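Local coordinates for protein putative ABC transporter subunit, substrate-binding component (Rhodopseudomonas palustris, PDB 4EVQ) that binds 4-hydroxybenzoate as the solute-binding component of an ABC transporter, probably delivering lignin-derived benzoate derivatives for uptake, at residues G15-V19 with R54-V59; W294-L299 with A324-R330; A125-F129 with N318-A322. One frame throughout, in Å; residues are numbered along the deposited sequence.

Interaction 1 of 3, residues G15-V19 with R54-V59; sequences GALKV and RSISFV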
# COMPACT_ATOMS: atom_id res chain seq x y z
N GLY A 15 -13.51 29.34 -0.62
CA GLY A 15 -12.79 28.80 -1.76
C GLY A 15 -12.69 27.28 -1.68
O GLY A 15 -13.20 26.66 -0.74
N ALA A 16 -12.07 26.66 -2.68
CA ALA A 16 -11.85 25.22 -2.65
C ALA A 16 -10.86 24.83 -1.54
O ALA A 16 -9.95 25.59 -1.20
CB ALA A 16 -11.37 24.74 -4.00
N LEU A 17 -11.08 23.66 -0.94
CA LEU A 17 -10.11 23.05 -0.03
C LEU A 17 -8.97 22.57 -0.90
O LEU A 17 -9.20 21.85 -1.88
CB LEU A 17 -10.78 21.87 0.68
CG LEU A 17 -10.25 21.35 2.01
CD1 LEU A 17 -11.42 20.80 2.83
CD2 LEU A 17 -9.24 20.30 1.79
N LYS A 18 -7.74 22.95 -0.57
CA LYS A 18 -6.58 22.57 -1.37
C LYS A 18 -5.96 21.32 -0.78
O LYS A 18 -5.42 21.32 0.32
CB LYS A 18 -5.53 23.68 -1.45
CG LYS A 18 -6.06 24.96 -2.05
CD LYS A 18 -4.94 25.99 -2.14
CE LYS A 18 -3.97 25.64 -3.25
NZ LYS A 18 -3.14 26.86 -3.56
N VAL A 19 -6.05 20.26 -1.54
CA VAL A 19 -5.53 18.96 -1.14
C VAL A 19 -4.26 18.71 -1.95
O VAL A 19 -4.31 18.57 -3.19
CB VAL A 19 -6.57 17.87 -1.33
CG1 VAL A 19 -5.96 16.52 -0.93
CG2 VAL A 19 -7.82 18.13 -0.50
N ARG A 54 -17.23 20.97 1.16
CA ARG A 54 -16.22 21.81 0.55
C ARG A 54 -15.82 21.31 -0.81
O ARG A 54 -15.55 20.12 -0.98
CB ARG A 54 -14.96 21.88 1.41
CG ARG A 54 -15.17 22.42 2.82
CD ARG A 54 -15.42 23.95 2.81
NE ARG A 54 -14.37 24.66 2.06
CZ ARG A 54 -13.23 25.10 2.60
NH1 ARG A 54 -12.97 24.91 3.89
NH2 ARG A 54 -12.32 25.73 1.85
N SER A 55 -15.76 22.22 -1.77
CA SER A 55 -15.20 21.89 -3.06
C SER A 55 -13.74 21.56 -2.89
O SER A 55 -13.06 22.07 -2.00
CB SER A 55 -15.35 23.05 -4.04
OG SER A 55 -16.69 23.51 -4.07
N ILE A 56 -13.23 20.69 -3.76
CA ILE A 56 -11.88 20.19 -3.61
C ILE A 56 -11.05 20.56 -4.81
O ILE A 56 -11.48 20.42 -5.96
CB ILE A 56 -11.86 18.64 -3.48
CG1 ILE A 56 -12.75 18.16 -2.33
CG2 ILE A 56 -10.40 18.10 -3.38
CD1 ILE A 56 -12.34 18.61 -0.96
N SER A 57 -9.86 21.07 -4.55
CA SER A 57 -8.88 21.29 -5.60
C SER A 57 -7.64 20.44 -5.28
O SER A 57 -7.01 20.62 -4.25
CB SER A 57 -8.51 22.78 -5.65
OG SER A 57 -7.36 22.97 -6.45
N PHE A 58 -7.27 19.55 -6.20
CA PHE A 58 -6.10 18.70 -6.00
C PHE A 58 -4.89 19.36 -6.64
O PHE A 58 -4.90 19.71 -7.82
CB PHE A 58 -6.30 17.31 -6.61
CG PHE A 58 -7.27 16.44 -5.85
CD1 PHE A 58 -6.98 15.98 -4.58
CD2 PHE A 58 -8.47 16.06 -6.43
CE1 PHE A 58 -7.86 15.19 -3.89
CE2 PHE A 58 -9.37 15.26 -5.71
CZ PHE A 58 -9.06 14.82 -4.47
N VAL A 59 -3.85 19.54 -5.85
CA VAL A 59 -2.60 20.07 -6.32
C VAL A 59 -1.67 18.89 -6.42
O VAL A 59 -1.18 18.37 -5.40
CB VAL A 59 -2.04 21.12 -5.35
CG1 VAL A 59 -0.76 21.67 -5.90
CG2 VAL A 59 -3.11 22.22 -5.12
O HOH W 1 -15.75 24.89 -0.60
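Leu17, Lys18 and Val19 pair in parallel with Ile56, Ser57 and Phe58, joining two neighbouring strands of the first α/β lobe of a periplasmic binding protein. Helix 30-46 lies between them in the chain, so the pair forms a beta-alpha-beta crossover, with the short strand 50-51, antiparallel to 54-62, between helix and second strand. The backbone ladder runs Leu17 N to Ser55 O, Ser57 N to Leu17 O, Val19 N to Ser57 O and Val59 N to Val19 O. Leu17, Val19, Ile56 and Phe58 share one face of the sheet. There Val19 and Phe58 lie side by side and point the same way, with Val19 CG1 3.8 Å from Phe58 CE1. The other branch, Val19 CG2, is turned anti to the carbonyl carbon and meets Ile56 CG2 at 3.9 Å. That same Ile56 methyl sits over the centre of the Phe58 ring, so the three residues interlock; Phe58 goes on to touch Leu40 and Val44 of helix 30-46, while Val19 reaches Leu300 of helix 288-306. Leu17 packs its CB on Ile56 CD1, and its CD1 runs across the aliphatic part of Arg54 at about a right angle. On the other face Lys18 CE rests 4.0 Å from Val59 CG2, and the amine beyond it bonds to Glu81 O. Arg54, bent at chi2 and chi3 (-73° and -52°), curls back so that Leu17 CB lies over a face of its guanidinium, toward the rim. Its NH1 is held by Gly309 O. Gly15 O lies in the guanidinium plane and takes a 2.9 Å bond from Arg54 NH2, although that nitrogen stands above the carbonyl plane. A water fastens the corner, donating to Gly15 O and accepting from Arg54 NE and Ser55 N.

Interaction 2 of 3, residues W294-L299 with A324-R330; sequences WDAGQL and ASFASPR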
# COMPACT_ATOMS: atom_id res chain seq x y z
N TRP A 294 -9.34 5.72 -2.39
CA TRP A 294 -10.74 5.89 -2.04
C TRP A 294 -10.93 6.07 -0.55
O TRP A 294 -11.68 6.96 -0.08
CB TRP A 294 -11.48 4.65 -2.53
CG TRP A 294 -12.94 4.53 -2.19
CD1 TRP A 294 -13.47 3.89 -1.11
CD2 TRP A 294 -14.06 4.93 -3.01
NE1 TRP A 294 -14.83 3.90 -1.18
CE2 TRP A 294 -15.23 4.52 -2.33
CE3 TRP A 294 -14.19 5.60 -4.21
CZ2 TRP A 294 -16.53 4.77 -2.82
CZ3 TRP A 294 -15.47 5.81 -4.73
CH2 TRP A 294 -16.62 5.40 -4.04
N ASP A 295 -10.26 5.25 0.24
CA ASP A 295 -10.41 5.33 1.68
C ASP A 295 -9.72 6.53 2.28
O ASP A 295 -10.15 7.01 3.35
CB ASP A 295 -9.94 4.05 2.36
CG ASP A 295 -10.90 2.88 2.12
OD1 ASP A 295 -12.12 3.12 1.91
OD2 ASP A 295 -10.45 1.71 2.17
N ALA A 296 -8.68 7.04 1.65
CA ALA A 296 -8.13 8.33 2.05
C ALA A 296 -9.21 9.38 1.87
O ALA A 296 -9.36 10.25 2.75
CB ALA A 296 -6.90 8.67 1.23
N GLY A 297 -9.99 9.30 0.80
CA GLY A 297 -11.13 10.20 0.59
C GLY A 297 -12.16 10.02 1.67
O GLY A 297 -12.61 11.03 2.24
N GLN A 298 -12.52 8.80 2.04
CA GLN A 298 -13.48 8.63 3.13
C GLN A 298 -12.97 9.15 4.46
O GLN A 298 -13.75 9.73 5.28
CB GLN A 298 -13.85 7.16 3.28
CG GLN A 298 -14.42 6.49 2.05
CD GLN A 298 -15.31 5.33 2.42
OE1 GLN A 298 -16.47 5.51 2.81
NE2 GLN A 298 -14.79 4.12 2.30
N LEU A 299 -11.70 8.95 4.76
CA LEU A 299 -11.14 9.40 6.02
C LEU A 299 -11.13 10.93 6.06
O LEU A 299 -11.50 11.54 7.09
CB LEU A 299 -9.73 8.84 6.16
CG LEU A 299 -9.05 9.12 7.49
CD1 LEU A 299 -9.83 8.50 8.67
CD2 LEU A 299 -7.60 8.66 7.49
N ALA A 324 -12.26 7.81 13.35
CA ALA A 324 -13.16 7.46 12.27
C ALA A 324 -13.32 5.96 12.09
O ALA A 324 -12.39 5.16 12.30
CB ALA A 324 -12.74 8.12 10.98
N SER A 325 -14.51 5.57 11.68
CA SER A 325 -14.69 4.23 11.15
C SER A 325 -15.84 4.30 10.13
O SER A 325 -16.81 5.06 10.25
CB SER A 325 -14.91 3.21 12.24
OG SER A 325 -16.09 3.53 12.90
N PHE A 326 -15.66 3.53 9.09
CA PHE A 326 -16.55 3.57 7.95
C PHE A 326 -16.35 2.26 7.22
O PHE A 326 -15.41 1.48 7.48
CB PHE A 326 -16.28 4.78 7.03
CG PHE A 326 -14.83 4.97 6.66
CD1 PHE A 326 -14.23 4.20 5.69
CD2 PHE A 326 -14.06 5.91 7.33
CE1 PHE A 326 -12.87 4.39 5.37
CE2 PHE A 326 -12.73 6.08 7.03
CZ PHE A 326 -12.14 5.33 6.04
N ALA A 327 -17.27 1.98 6.32
CA ALA A 327 -17.12 0.81 5.49
C ALA A 327 -16.19 1.12 4.33
O ALA A 327 -16.38 2.08 3.56
CB ALA A 327 -18.43 0.37 5.01
N SER A 328 -15.18 0.27 4.21
CA SER A 328 -14.25 0.29 3.09
C SER A 328 -14.62 -0.82 2.13
O SER A 328 -15.18 -1.81 2.54
CB SER A 328 -12.84 0.03 3.64
OG SER A 328 -11.91 -0.27 2.57
N PRO A 329 -14.18 -0.73 0.87
CA PRO A 329 -14.21 -1.89 -0.01
C PRO A 329 -13.55 -3.12 0.64
O PRO A 329 -13.90 -4.25 0.32
CB PRO A 329 -13.47 -1.38 -1.27
CG PRO A 329 -13.84 0.06 -1.32
CD PRO A 329 -13.74 0.48 0.16
N ARG A 330 -12.61 -2.93 1.56
CA ARG A 330 -12.00 -4.07 2.28
C ARG A 330 -12.96 -4.76 3.24
O ARG A 330 -13.04 -5.96 3.49
CB ARG A 330 -10.83 -3.52 3.09
CG ARG A 330 -9.73 -3.14 2.13
CD ARG A 330 -8.53 -2.48 2.78
NE ARG A 330 -8.72 -1.03 2.85
CZ ARG A 330 -7.80 -0.17 3.26
NH1 ARG A 330 -6.63 -0.60 3.70
NH2 ARG A 330 -8.05 1.13 3.19
O HOH W 2 -18.53 3.90 2.68
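Asp295 and Arg330 form the charged centre of this contact between helix 288-306 and the segment 324-330. Arg330 is modelled in two conformers; in the one described, its NH2 gives Asp295 OD2 a nearly straight 2.7 Å bond. The carboxylate and guanidinium are almost coplanar, 11° apart, and the bond uses the anti lone pair of OD2; a weak one from Arg330 NE joins it. Ser328 OG donates to the same oxygen at a very short 2.5 Å. Among the remaining hydrogen bonds, Gln298 is the link: its NE2 gives one proton to Ala327 O and the other to Asp295 OD1 within the helix, both at 2.9 Å and both close to the amide plane. The two bonds fix the rotation of the amide, and the second probably helps hold the carboxylate in place for Arg330. Ser328 OG also accepts from Arg330 N, closing an ST turn.

Aromatic contact centres on Phe326, whose CG sits in the crowded position between backbone N and carbonyl carbon (chi1 49°). This lifts the ring toward the helix, where Gln298 CB covers one face as a CH-pi contact, 3.7 Å from the centroid. Phe333, in the paired strand 331-334, meets the ring with its plane nearly parallel. Apolar packing follows: Trp294 CD1 touches Pro329 CD at 3.6 Å, with the indole NE1 bonded to Glu270, and Leu299 CD1 packs on Ala324 CB at 3.7 Å. Arg330 NH2 also bonds to Thr131 O, and its side chain touches His261 and Tyr262. Arg330 thus meets residues just past strands 128-130 and 257-260 while the chain after it runs toward strand 345-351 of the second lobe, consistent with the three-stranded hinge of type I periplasmic binding proteins.

Interaction 3 of 3, residues A125-F129 with N318-A322; sequences APNVF and NAAMA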
# COMPACT_ATOMS: atom_id res chain seq x y z
N ALA A 125 2.19 10.61 14.85
CA ALA A 125 1.85 11.97 15.27
C ALA A 125 0.35 12.16 15.20
O ALA A 125 -0.35 11.47 14.44
CB ALA A 125 2.56 12.97 14.37
N PRO A 126 -0.16 13.19 15.92
CA PRO A 126 -1.62 13.37 15.94
C PRO A 126 -2.21 13.71 14.59
O PRO A 126 -3.38 13.49 14.37
CB PRO A 126 -1.81 14.56 16.89
CG PRO A 126 -0.66 14.49 17.78
CD PRO A 126 0.52 13.99 16.94
N ASN A 127 -1.39 14.26 13.67
CA ASN A 127 -1.86 14.65 12.35
C ASN A 127 -1.51 13.70 11.21
O ASN A 127 -1.73 14.04 10.07
CB ASN A 127 -1.29 16.01 11.99
CG ASN A 127 0.22 16.03 11.88
OD1 ASN A 127 0.94 15.53 12.74
ND2 ASN A 127 0.72 16.65 10.81
N VAL A 128 -0.91 12.56 11.52
CA VAL A 128 -0.45 11.62 10.49
C VAL A 128 -1.25 10.35 10.57
O VAL A 128 -1.34 9.71 11.61
CB VAL A 128 1.05 11.36 10.68
CG1 VAL A 128 1.56 10.24 9.72
CG2 VAL A 128 1.87 12.61 10.45
N PHE A 129 -1.84 9.98 9.44
CA PHE A 129 -2.72 8.83 9.30
C PHE A 129 -2.28 7.98 8.13
O PHE A 129 -1.72 8.53 7.19
CB PHE A 129 -4.16 9.33 9.07
CG PHE A 129 -4.65 10.18 10.19
CD1 PHE A 129 -5.24 9.60 11.26
CD2 PHE A 129 -4.45 11.53 10.18
CE1 PHE A 129 -5.65 10.38 12.34
CE2 PHE A 129 -4.88 12.29 11.30
CZ PHE A 129 -5.47 11.70 12.33
N ASN A 318 -8.17 16.46 12.80
CA ASN A 318 -7.30 15.30 12.98
C ASN A 318 -7.87 14.35 14.02
O ASN A 318 -7.81 13.14 13.86
CB ASN A 318 -5.88 15.75 13.35
CG ASN A 318 -5.15 16.38 12.19
OD1 ASN A 318 -5.33 16.00 11.08
ND2 ASN A 318 -4.32 17.34 12.48
N ALA A 319 -8.45 14.90 15.11
CA ALA A 319 -8.97 14.00 16.14
C ALA A 319 -10.15 13.19 15.58
O ALA A 319 -10.37 12.02 15.91
CB ALA A 319 -9.41 14.81 17.38
N ALA A 320 -10.94 13.82 14.72
CA ALA A 320 -12.05 13.13 14.12
C ALA A 320 -11.60 12.01 13.19
O ALA A 320 -12.22 10.95 13.15
CB ALA A 320 -12.95 14.11 13.40
N MSE A 321 -10.52 12.24 12.45
CA MSE A 321 -9.98 11.18 11.62
C MSE A 321 -9.47 10.03 12.47
O MSE A 321 -9.63 8.87 12.11
CB MSE A 321 -8.90 11.76 10.72
CG MSE A 321 -9.48 12.70 9.70
SE MSE A 321 -8.44 13.00 8.07
CE MSE A 321 -6.91 13.76 8.91
N ALA A 322 -8.83 10.33 13.59
CA ALA A 322 -8.32 9.26 14.42
C ALA A 322 -9.39 8.32 14.92
O ALA A 322 -9.16 7.10 15.04
CB ALA A 322 -7.54 9.86 15.60
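A type I beta turn from Ala125 to Val128 sets Pro126 and Asn127 against Asn318, after which the chain enters strand 128-130 and carries Phe129 to the last turn of helix 314-322. The backbones come closest at Asn127 and Asn318, whose CA atoms are 5.5 Å apart; Phe129 and Ala322 stand farther off, with a ring filling the space between them. Phe129 points at the helix, its CG anti to the carbonyl carbon (chi1 -59°). Met321, present as selenomethionine, lies over one face of the ring: its CB makes a CH-pi contact 4.0 Å from the centroid. The chain then bends at chi3, bringing CE back to 3.5 Å from Phe129 CE2. Met321 SE stands above the same face, 5.1 Å from the Phe129 ring centroid, a distant Met-aromatic contact. At the ring edge, and in its plane, Ala322 CB approaches Phe129 CE1 to 3.8 Å. Phe129 CZ comes to 3.1 Å from Asn318 O, a carbonyl that also accepts the helix bond from Ala322 N. His339 stacks on the ring as well, so Phe129 is shared between the helix and a loop.

Asn318 meets the turn in two carbon-to-polar contacts: its CB lies by Pro126 O, and its ND2 is 3.3 Å from Asn127 CB. The Asn127 amide is directed elsewhere, its ND2 bonding to Ile107 O and Ala102 O. With an alanine in place of Phe129, Met321 CB and CE and Ala322 CB would probably border a gap, and His339 would be left without its stacking mate. Hydrogen bonds between the two segments are absent, and Asn318 OD1, buried here, has no partner in the model. Cohesion therefore rests on the fit of the ring against the helix, with little directional chemistry.

In the fold
Interactions 2 and 3 touch and interleave along the chain: Leu299, on the helix of interaction 2, places CD1 3.5 Å from Met321 O and CD2 3.8 Å from Phe129 CB in interaction 3. Interaction 1 stands apart, its centre about 19 Å from the centre of each of the others, yet it shares with interaction 3 the first-lobe sheet, where 54-62 and 128-130 lie toward opposite sides. Helix 288-306 connects it with interaction 2 by packing on Leu17 and Val19. The Arg330 side chain of interaction 2 is about 12 Å from the bound 4-hydroxybenzoate. Beside interaction 3, the disulfide Cys124-Cys372 ties down the C-terminal tail.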